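Local coordinates for protein TarM (Staphylococcus aureus subsp. aureus 21178, PDB 4X7R) that belongs to the GT-B clan of glycosyltransferases and binds uridine-5'-diphosphate and a glycan, at residues F70-K74 and E171-I177; K162-Q166 and S178-A183; V306-A311 and R471-I475. The protein carries 1 engineered substitution. One frame throughout, in Å; residues are numbered along the deposited sequence.

Contact 1. Residues F70-K74 and E171-I177; sequences FEYFK and EKGYPYI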
loop_
_atom_site.group_PDB
_atom_site.type_symbol
_atom_site.label_atom_id
_atom_site.label_comp_id
_atom_site.label_asym_id
_atom_site.label_seq_id
_atom_site.Cartn_x
_atom_site.Cartn_y
_atom_site.Cartn_z
ATOM N N PHE A 70 -15.293 8.576 2.827
ATOM C CA PHE A 70 -15.715 9.103 4.133
ATOM C C PHE A 70 -15.452 10.584 4.231
ATOM O O PHE A 70 -16.330 11.309 4.689
ATOM C CB PHE A 70 -15.117 8.315 5.309
ATOM C CG PHE A 70 -15.560 6.874 5.246
ATOM C CD1 PHE A 70 -16.895 6.528 5.458
ATOM C CD2 PHE A 70 -14.677 5.879 4.829
ATOM C CE1 PHE A 70 -17.323 5.204 5.313
ATOM C CE2 PHE A 70 -15.101 4.549 4.703
ATOM C CZ PHE A 70 -16.413 4.216 4.956
ATOM N N GLU A 71 -14.296 11.052 3.703
ATOM C CA GLU A 71 -13.931 12.484 3.697
ATOM C C GLU A 71 -14.916 13.335 2.920
ATOM O O GLU A 71 -15.210 14.439 3.344
ATOM C CB GLU A 71 -12.503 12.701 3.146
ATOM C CG GLU A 71 -11.426 12.165 4.073
ATOM C CD GLU A 71 -11.231 12.904 5.385
ATOM O OE1 GLU A 71 -11.347 14.151 5.393
ATOM O OE2 GLU A 71 -10.939 12.234 6.401
ATOM N N TYR A 72 -15.421 12.824 1.792
ATOM C CA TYR A 72 -16.399 13.507 0.947
ATOM C C TYR A 72 -17.695 13.791 1.740
ATOM O O TYR A 72 -18.185 14.918 1.718
ATOM C CB TYR A 72 -16.689 12.637 -0.285
ATOM C CG TYR A 72 -17.871 13.082 -1.121
ATOM C CD1 TYR A 72 -17.768 14.169 -1.988
ATOM C CD2 TYR A 72 -19.076 12.388 -1.084
ATOM C CE1 TYR A 72 -18.862 14.595 -2.748
ATOM C CE2 TYR A 72 -20.163 12.784 -1.858
ATOM C CZ TYR A 72 -20.052 13.886 -2.694
ATOM O OH TYR A 72 -21.121 14.276 -3.465
ATOM N N PHE A 73 -18.256 12.766 2.433
ATOM C CA PHE A 73 -19.489 12.977 3.192
ATOM C C PHE A 73 -19.230 13.739 4.484
ATOM O O PHE A 73 -20.108 14.462 4.941
ATOM C CB PHE A 73 -20.192 11.639 3.476
ATOM C CG PHE A 73 -20.667 10.938 2.227
ATOM C CD1 PHE A 73 -21.726 11.452 1.483
ATOM C CD2 PHE A 73 -20.034 9.790 1.775
ATOM C CE1 PHE A 73 -22.180 10.792 0.341
ATOM C CE2 PHE A 73 -20.475 9.142 0.622
ATOM C CZ PHE A 73 -21.547 9.646 -0.085
ATOM N N LYS A 74 -18.017 13.582 5.071
ATOM C CA LYS A 74 -17.616 14.289 6.286
ATOM C C LYS A 74 -17.553 15.794 6.002
ATOM O O LYS A 74 -18.033 16.579 6.808
ATOM C CB LYS A 74 -16.260 13.761 6.780
ATOM C CG LYS A 74 -15.729 14.391 8.067
ATOM C CD LYS A 74 -14.489 13.631 8.485
ATOM C CE LYS A 74 -13.846 14.191 9.717
ATOM N NZ LYS A 74 -12.995 13.170 10.380
ATOM N N GLU A 171 -16.094 16.875 11.883
ATOM C CA GLU A 171 -15.162 17.753 12.613
ATOM C C GLU A 171 -15.794 18.530 13.765
ATOM O O GLU A 171 -15.075 18.914 14.698
ATOM C CB GLU A 171 -14.408 18.713 11.670
ATOM C CG GLU A 171 -13.474 18.001 10.697
ATOM C CD GLU A 171 -12.181 17.396 11.229
ATOM O OE1 GLU A 171 -11.763 17.721 12.366
ATOM O OE2 GLU A 171 -11.567 16.606 10.475
ATOM N N LYS A 172 -17.142 18.685 13.745
ATOM C CA LYS A 172 -17.885 19.372 14.803
ATOM C C LYS A 172 -18.578 18.407 15.789
ATOM O O LYS A 172 -19.231 18.853 16.729
ATOM C CB LYS A 172 -18.842 20.425 14.219
ATOM C CG LYS A 172 -18.106 21.494 13.415
ATOM C CD LYS A 172 -18.962 22.691 13.037
ATOM C CE LYS A 172 -18.175 23.650 12.159
ATOM N NZ LYS A 172 -18.074 23.183 10.761
ATOM N N GLY A 173 -18.412 17.094 15.576
ATOM C CA GLY A 173 -18.980 16.085 16.461
ATOM C C GLY A 173 -20.379 15.630 16.105
ATOM O O GLY A 173 -21.066 15.050 16.952
ATOM N N TYR A 174 -20.811 15.863 14.855
ATOM C CA TYR A 174 -22.138 15.432 14.399
ATOM C C TYR A 174 -22.055 14.118 13.602
ATOM O O TYR A 174 -21.167 13.979 12.760
ATOM C CB TYR A 174 -22.802 16.526 13.534
ATOM C CG TYR A 174 -23.090 17.803 14.292
ATOM C CD1 TYR A 174 -24.275 17.963 15.009
ATOM C CD2 TYR A 174 -22.170 18.841 14.314
ATOM C CE1 TYR A 174 -24.542 19.142 15.708
ATOM C CE2 TYR A 174 -22.408 19.999 15.041
ATOM C CZ TYR A 174 -23.605 20.162 15.712
ATOM O OH TYR A 174 -23.819 21.344 16.379
ATOM N N PRO A 175 -23.003 13.183 13.775
ATOM C CA PRO A 175 -22.962 11.937 12.965
ATOM C C PRO A 175 -23.324 12.196 11.515
ATOM O O PRO A 175 -24.245 12.975 11.264
ATOM C CB PRO A 175 -24.010 11.029 13.621
ATOM C CG PRO A 175 -24.920 11.981 14.370
ATOM C CD PRO A 175 -24.139 13.196 14.727
ATOM N N TYR A 176 -22.601 11.550 10.558
ATOM C CA TYR A 176 -22.836 11.757 9.125
ATOM C C TYR A 176 -23.092 10.471 8.360
ATOM O O TYR A 176 -23.687 10.507 7.280
ATOM C CB TYR A 176 -21.739 12.655 8.464
ATOM C CG TYR A 176 -20.339 12.069 8.478
ATOM C CD1 TYR A 176 -19.521 12.192 9.598
ATOM C CD2 TYR A 176 -19.853 11.341 7.394
ATOM C CE1 TYR A 176 -18.236 11.658 9.620
ATOM C CE2 TYR A 176 -18.570 10.785 7.411
ATOM C CZ TYR A 176 -17.776 10.929 8.537
ATOM O OH TYR A 176 -16.504 10.413 8.578
ATOM N N ILE A 177 -22.646 9.335 8.932
ATOM C CA ILE A 177 -22.808 7.975 8.419
ATOM C C ILE A 177 -23.013 7.051 9.627
ATOM O O ILE A 177 -22.293 7.183 10.623
ATOM C CB ILE A 177 -21.584 7.486 7.550
ATOM C CG1 ILE A 177 -21.518 8.202 6.208
ATOM C CG2 ILE A 177 -21.627 5.955 7.316
ATOM C CD1 ILE A 177 -20.325 7.859 5.375
#
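The helical turn 70-74, closed by the Lys74 N to Phe70 O hydrogen bond (2.9 Å), lies against the start of strand 175-182 (175-177 here), the axes of the two short segments 8.7 Å apart at closest approach and their directions 138° apart. Phe70 meets the strand twice: the edge of its ring takes the tip of Ile177 (CD1 to CD1, 3.7 Å), while its carbonyl O sits 3.6 Å from CE2 of Tyr176. Its ring also packs edge-to-face with Phe168 on the adjoining strand. One turn along, Phe73 starts toward the strand, CB lying 3.9 Å from CD2 of Tyr176, and then its ring leads away, with CD2 still 4.1 Å from CD1 of Ile177; beyond, it reaches Leu206 and Tyr209 of helix 203-214. Lys74 lies over a face of the Tyr176 ring, its CA 3.9 Å from the ring centroid and 13° off the normal, a CH-pi contact, with CB 3.7 Å from CZ. The rest of the lysine is extended and ends in a long salt bridge, NZ to OE2 of Glu171 at 3.7 Å; the other carboxylate oxygen, OE1, pairs with Lys150. A largely apolar seam with an ion pair at its exposed margin thus seats helix 69-78, which follows an outer strand of the parallel sheet of a Rossmann-like GT-B domain, on the inserted antiparallel sheet.

Contact 2. Residues K162-Q166 and S178-A183; sequences KVCYQ and SRNINA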
loop_
_atom_site.group_PDB
_atom_site.type_symbol
_atom_site.label_atom_id
_atom_site.label_comp_id
_atom_site.label_asym_id
_atom_site.label_seq_id
_atom_site.Cartn_x
_atom_site.Cartn_y
_atom_site.Cartn_z
ATOM N N LYS A 162 -18.320 -8.181 19.981
ATOM C CA LYS A 162 -17.885 -7.937 18.600
ATOM C C LYS A 162 -18.664 -6.729 18.048
ATOM O O LYS A 162 -19.808 -6.503 18.454
ATOM C CB LYS A 162 -18.106 -9.170 17.710
ATOM C CG LYS A 162 -17.208 -10.383 18.029
ATOM C CD LYS A 162 -15.966 -10.445 17.155
ATOM C CE LYS A 162 -15.177 -11.720 17.350
ATOM N NZ LYS A 162 -15.732 -12.845 16.548
ATOM N N VAL A 163 -18.039 -5.955 17.135
ATOM C CA VAL A 163 -18.636 -4.747 16.520
ATOM C C VAL A 163 -19.822 -5.115 15.621
ATOM O O VAL A 163 -19.652 -5.842 14.646
ATOM C CB VAL A 163 -17.591 -3.844 15.793
ATOM C CG1 VAL A 163 -18.245 -2.588 15.181
ATOM C CG2 VAL A 163 -16.465 -3.439 16.739
ATOM N N CYS A 164 -21.017 -4.609 15.950
ATOM C CA CYS A 164 -22.210 -4.848 15.140
ATOM C C CYS A 164 -22.759 -3.561 14.496
ATOM O O CYS A 164 -23.590 -3.636 13.593
ATOM C CB CYS A 164 -23.285 -5.582 15.939
ATOM S SG CYS A 164 -23.872 -4.685 17.406
ATOM N N TYR A 165 -22.267 -2.387 14.923
ATOM C CA TYR A 165 -22.741 -1.099 14.437
ATOM C C TYR A 165 -21.681 -0.018 14.599
ATOM O O TYR A 165 -20.980 -0.005 15.603
ATOM C CB TYR A 165 -24.017 -0.728 15.250
ATOM C CG TYR A 165 -24.921 0.281 14.586
ATOM C CD1 TYR A 165 -25.716 -0.075 13.501
ATOM C CD2 TYR A 165 -25.010 1.589 15.061
ATOM C CE1 TYR A 165 -26.550 0.857 12.879
ATOM C CE2 TYR A 165 -25.839 2.530 14.443
ATOM C CZ TYR A 165 -26.625 2.149 13.373
ATOM O OH TYR A 165 -27.506 3.043 12.836
ATOM N N GLN A 166 -21.574 0.897 13.616
ATOM C CA GLN A 166 -20.660 2.037 13.675
ATOM C C GLN A 166 -21.350 3.298 13.256
ATOM O O GLN A 166 -22.179 3.289 12.339
ATOM C CB GLN A 166 -19.412 1.895 12.769
ATOM C CG GLN A 166 -18.619 0.645 13.034
ATOM C CD GLN A 166 -17.486 0.593 12.074
ATOM O OE1 GLN A 166 -17.660 0.752 10.855
ATOM N NE2 GLN A 166 -16.304 0.375 12.615
ATOM N N SER A 178 -23.988 6.111 9.524
ATOM C CA SER A 178 -24.273 5.054 10.499
ATOM C C SER A 178 -24.384 3.782 9.670
ATOM O O SER A 178 -24.853 3.848 8.534
ATOM C CB SER A 178 -25.573 5.303 11.266
ATOM O OG SER A 178 -26.681 5.292 10.389
ATOM N N ARG A 179 -23.881 2.661 10.177
ATOM C CA ARG A 179 -23.893 1.425 9.387
ATOM C C ARG A 179 -23.860 0.177 10.223
ATOM O O ARG A 179 -23.246 0.158 11.307
ATOM C CB ARG A 179 -22.736 1.398 8.364
ATOM C CG ARG A 179 -21.356 1.228 8.980
ATOM C CD ARG A 179 -20.300 1.744 8.030
ATOM N NE ARG A 179 -18.972 1.332 8.475
ATOM C CZ ARG A 179 -17.925 1.233 7.678
ATOM N NH1 ARG A 179 -18.034 1.528 6.393
ATOM N NH2 ARG A 179 -16.756 0.845 8.160
ATOM N N ASN A 180 -24.501 -0.881 9.698
ATOM C CA ASN A 180 -24.543 -2.173 10.373
ATOM C C ASN A 180 -23.305 -2.929 10.025
ATOM O O ASN A 180 -22.819 -2.801 8.903
ATOM C CB ASN A 180 -25.777 -2.981 9.970
ATOM C CG ASN A 180 -27.049 -2.373 10.472
ATOM O OD1 ASN A 180 -27.743 -1.691 9.752
ATOM N ND2 ASN A 180 -27.345 -2.546 11.737
ATOM N N ILE A 181 -22.781 -3.692 10.981
ATOM C CA ILE A 181 -21.581 -4.511 10.773
ATOM C C ILE A 181 -21.947 -5.945 11.114
ATOM O O ILE A 181 -22.448 -6.192 12.199
ATOM C CB ILE A 181 -20.327 -4.017 11.589
ATOM C CG1 ILE A 181 -19.953 -2.544 11.297
ATOM C CG2 ILE A 181 -19.113 -4.977 11.443
ATOM C CD1 ILE A 181 -19.440 -2.269 9.925
ATOM N N ASN A 182 -21.740 -6.869 10.169
ATOM C CA ASN A 182 -22.009 -8.298 10.364
ATOM C C ASN A 182 -20.857 -8.789 11.244
ATOM O O ASN A 182 -19.736 -8.903 10.764
ATOM C CB ASN A 182 -22.017 -9.004 8.982
ATOM C CG ASN A 182 -22.224 -10.503 8.985
ATOM O OD1 ASN A 182 -22.327 -11.163 10.017
ATOM N ND2 ASN A 182 -22.274 -11.074 7.800
ATOM N N ALA A 183 -21.109 -8.969 12.530
ATOM C CA ALA A 183 -20.118 -9.388 13.528
ATOM C C ALA A 183 -19.403 -10.731 13.236
ATOM O O ALA A 183 -18.272 -10.924 13.696
ATOM C CB ALA A 183 -20.752 -9.412 14.910
#
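Strands 163-166 and 178-182 run antiparallel, 167° between their directions and 4.3 Å between axes at closest approach, as the two arms of a beta hairpin within the large antiparallel sheet. Gln166 and Arg179 form a hydrogen-bonded pair: Gln166 N donates to Arg179 O (2.9 Å), and Arg179 N to Gln166 O (2.8 Å). Tyr165 and Asn180 are the next, non-hydrogen-bonded pair, with CA atoms 4.6 Å apart. Farther on, Ile181 N donates to Cys164 O (2.7 Å); on its other edge strand 163-166 carries a classic beta bulge, where Cys164 and Tyr165 both face Thr156 of strand 150-157. Short CA-H...O contacts fill in between the amide bonds, such as Cys164 CA to Ile181 O at 3.2 Å and Ser178 CA to Gln166 O at 3.3 Å.

Side chains of Tyr165 and Asn180 share one face of the sheet. The tyrosine ring leans across the neighbouring strand, with Arg179 N over its face, Asn180 ND2 at its edge, 3.4 Å from CD1, and its OH 3.4 Å from Ser178 CB. Toward the open end of the hairpin, Val163 CG1 approaches Ile181 CG1 (4.2 Å), and the methyl CB of Ala183 lies 3.9 Å from Lys162 CB. Val188 of strand 187-193 touches both Arg179 and Ile181 from beyond. On the face holding Gln166 and Arg179, the amide oxygen accepts a forked pair of hydrogen bonds: Gln166 OE1 lies 2.8 Å from both NE and NH2 of Arg179, near the guanidinium plane.

Contact 3. Residues V306-A311 and R471-I475; sequences VKIHNA and RENII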
loop_
_atom_site.group_PDB
_atom_site.type_symbol
_atom_site.label_atom_id
_atom_site.label_comp_id
_atom_site.label_asym_id
_atom_site.label_seq_id
_atom_site.Cartn_x
_atom_site.Cartn_y
_atom_site.Cartn_z
ATOM N N VAL A 306 9.319 5.276 -14.669
ATOM C CA VAL A 306 10.571 5.205 -13.930
ATOM C C VAL A 306 11.124 6.613 -13.670
ATOM O O VAL A 306 11.101 7.473 -14.560
ATOM C CB VAL A 306 11.592 4.221 -14.598
ATOM C CG1 VAL A 306 12.235 4.807 -15.843
ATOM C CG2 VAL A 306 12.663 3.823 -13.630
ATOM N N LYS A 307 11.553 6.861 -12.430
ATOM C CA LYS A 307 12.097 8.159 -12.048
ATOM C C LYS A 307 13.603 8.083 -12.115
ATOM O O LYS A 307 14.227 7.444 -11.271
ATOM C CB LYS A 307 11.610 8.578 -10.648
ATOM C CG LYS A 307 11.937 10.033 -10.292
ATOM C CD LYS A 307 11.682 10.338 -8.806
ATOM C CE LYS A 307 10.275 10.769 -8.414
ATOM N NZ LYS A 307 9.910 12.094 -8.990
ATOM N N ILE A 308 14.174 8.684 -13.153
ATOM C CA ILE A 308 15.614 8.717 -13.339
ATOM C C ILE A 308 16.151 10.023 -12.779
ATOM O O ILE A 308 16.026 11.087 -13.393
ATOM C CB ILE A 308 16.090 8.399 -14.784
ATOM C CG1 ILE A 308 15.665 6.968 -15.194
ATOM C CG2 ILE A 308 17.630 8.541 -14.900
ATOM C CD1 ILE A 308 15.253 6.816 -16.614
ATOM N N HIS A 309 16.701 9.940 -11.572
ATOM C CA HIS A 309 17.312 11.079 -10.903
ATOM C C HIS A 309 18.807 11.008 -11.250
ATOM O O HIS A 309 19.175 10.328 -12.211
ATOM C CB HIS A 309 17.062 10.989 -9.382
ATOM C CG HIS A 309 17.347 9.630 -8.829
ATOM N ND1 HIS A 309 18.659 9.231 -8.616
ATOM C CD2 HIS A 309 16.535 8.603 -8.520
ATOM C CE1 HIS A 309 18.602 7.992 -8.174
ATOM N NE2 HIS A 309 17.356 7.572 -8.089
ATOM N N ASN A 310 19.660 11.702 -10.492
ATOM C CA ASN A 310 21.105 11.663 -10.705
ATOM C C ASN A 310 21.675 10.420 -10.028
ATOM O O ASN A 310 21.175 10.005 -8.988
ATOM C CB ASN A 310 21.750 12.909 -10.132
ATOM C CG ASN A 310 21.659 14.081 -11.060
ATOM O OD1 ASN A 310 20.643 14.782 -11.114
ATOM N ND2 ASN A 310 22.722 14.304 -11.818
ATOM N N ALA A 311 22.704 9.810 -10.607
ATOM C CA ALA A 311 23.319 8.641 -9.977
ATOM C C ALA A 311 24.199 9.122 -8.805
ATOM O O ALA A 311 24.726 10.240 -8.889
ATOM C CB ALA A 311 24.167 7.887 -10.989
ATOM N N ARG A 471 22.146 1.465 -15.252
ATOM C CA ARG A 471 21.452 2.773 -15.356
ATOM C C ARG A 471 21.163 3.084 -16.830
ATOM O O ARG A 471 20.041 3.457 -17.172
ATOM C CB ARG A 471 22.260 3.894 -14.662
ATOM C CG ARG A 471 22.074 5.291 -15.258
ATOM C CD ARG A 471 22.818 6.383 -14.512
ATOM N NE ARG A 471 22.011 6.806 -13.380
ATOM C CZ ARG A 471 21.264 7.900 -13.349
ATOM N NH1 ARG A 471 21.302 8.770 -14.352
ATOM N NH2 ARG A 471 20.503 8.155 -12.296
ATOM N N GLU A 472 22.169 2.865 -17.692
ATOM C CA GLU A 472 22.111 3.020 -19.138
ATOM C C GLU A 472 20.967 2.187 -19.734
ATOM O O GLU A 472 20.236 2.690 -20.586
ATOM C CB GLU A 472 23.429 2.534 -19.728
ATOM C CG GLU A 472 24.144 3.538 -20.598
ATOM C CD GLU A 472 25.546 3.099 -20.979
ATOM O OE1 GLU A 472 25.695 2.048 -21.649
ATOM O OE2 GLU A 472 26.502 3.812 -20.601
ATOM N N ASN A 473 20.813 0.913 -19.278
ATOM C CA ASN A 473 19.764 0.005 -19.748
ATOM C C ASN A 473 18.385 0.476 -19.338
ATOM O O ASN A 473 17.456 0.355 -20.128
ATOM C CB ASN A 473 19.999 -1.438 -19.271
ATOM C CG ASN A 473 19.224 -2.459 -20.090
ATOM O OD1 ASN A 473 19.193 -2.422 -21.323
ATOM N ND2 ASN A 473 18.585 -3.397 -19.438
ATOM N N ILE A 474 18.245 1.040 -18.119
ATOM C CA ILE A 474 16.947 1.552 -17.636
ATOM C C ILE A 474 16.533 2.788 -18.429
ATOM O O ILE A 474 15.390 2.878 -18.888
ATOM C CB ILE A 474 16.887 1.773 -16.083
ATOM C CG1 ILE A 474 17.227 0.475 -15.284
ATOM C CG2 ILE A 474 15.546 2.379 -15.636
ATOM C CD1 ILE A 474 16.446 -0.821 -15.658
ATOM N N ILE A 475 17.476 3.735 -18.603
ATOM C CA ILE A 475 17.252 4.981 -19.350
ATOM C C ILE A 475 16.772 4.622 -20.760
ATOM O O ILE A 475 15.735 5.103 -21.190
ATOM C CB ILE A 475 18.534 5.869 -19.342
ATOM C CG1 ILE A 475 18.716 6.527 -17.959
ATOM C CG2 ILE A 475 18.510 6.922 -20.462
ATOM C CD1 ILE A 475 20.095 7.179 -17.728
#
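One side chain, that of Arg471, supplies the polar part of the contact between loop 306-311 and helical turn 471-475. Its NH2 donates a short, nearly straight hydrogen bond to His309 O (2.5 Å, 175° at the hydrogen), with the carbonyl close to the guanidinium plane. Arg471 NE is bound in turn to the carbonyl O of Ile414, so that one guanidinium ties backbone from two separate parts of the chain to the helix. The loop has its own brace here: His309 ND1 donates to Asn310 O (2.7 Å), a bond that turns the imidazole onto the carbonyl of the next residue.

Van der Waals contacts surround this charged group. Ala311 lies across a face of the guanidinium, its CB 3.4 Å from Arg471 NE; its N and Arg471 NH2, 3.2 Å apart, are both donors and make no hydrogen bond. Ile308 CG2 touches Arg471 NH1 at 3.7 Å.

Apolar pairs carry the contact along the next part of the helix. Ile308 CD1 meets Ile475 CG1 at 3.7 Å toward the exposed margin, whereas Val306 CG2 and Ile474 CG2, 3.8 Å apart, are buried. Alternation in the extended loop brings Val306 and Ile308 to the helix while Lys307 between them points elsewhere.

Helix 407-414 contributes to the same interior, its Ile414 touching Val306, His309 and Ile474. The loop, linking strand 299-301 of one parallel sheet to strand 320-324 of the other, thereby runs beside helices 407-414 and 460-477 of this GT-B protein.

Overall arrangement
Contacts 1 and 2 are neighbours, their centres about 17 Å apart, and share strand 175-182, whose first part meets helix 69-78 and whose later part pairs with strand 163-169. They touch where Phe70 CZ packs 3.5 Å from Arg179 NH1. Their segments alternate along the chain; contact 1 packs helix 69-78, next to the first parallel sheet, on the antiparallel sheet, and contact 2 lies within that sheet. Contact 3 follows both in sequence, across the chain's centre, about 44 Å from contact 1 and about 49 Å from contact 2 between centres. It packs the loop connecting the two parallel sheets on helix 460-477, consistent with a two-domain GT-B fold carrying an inserted sheet.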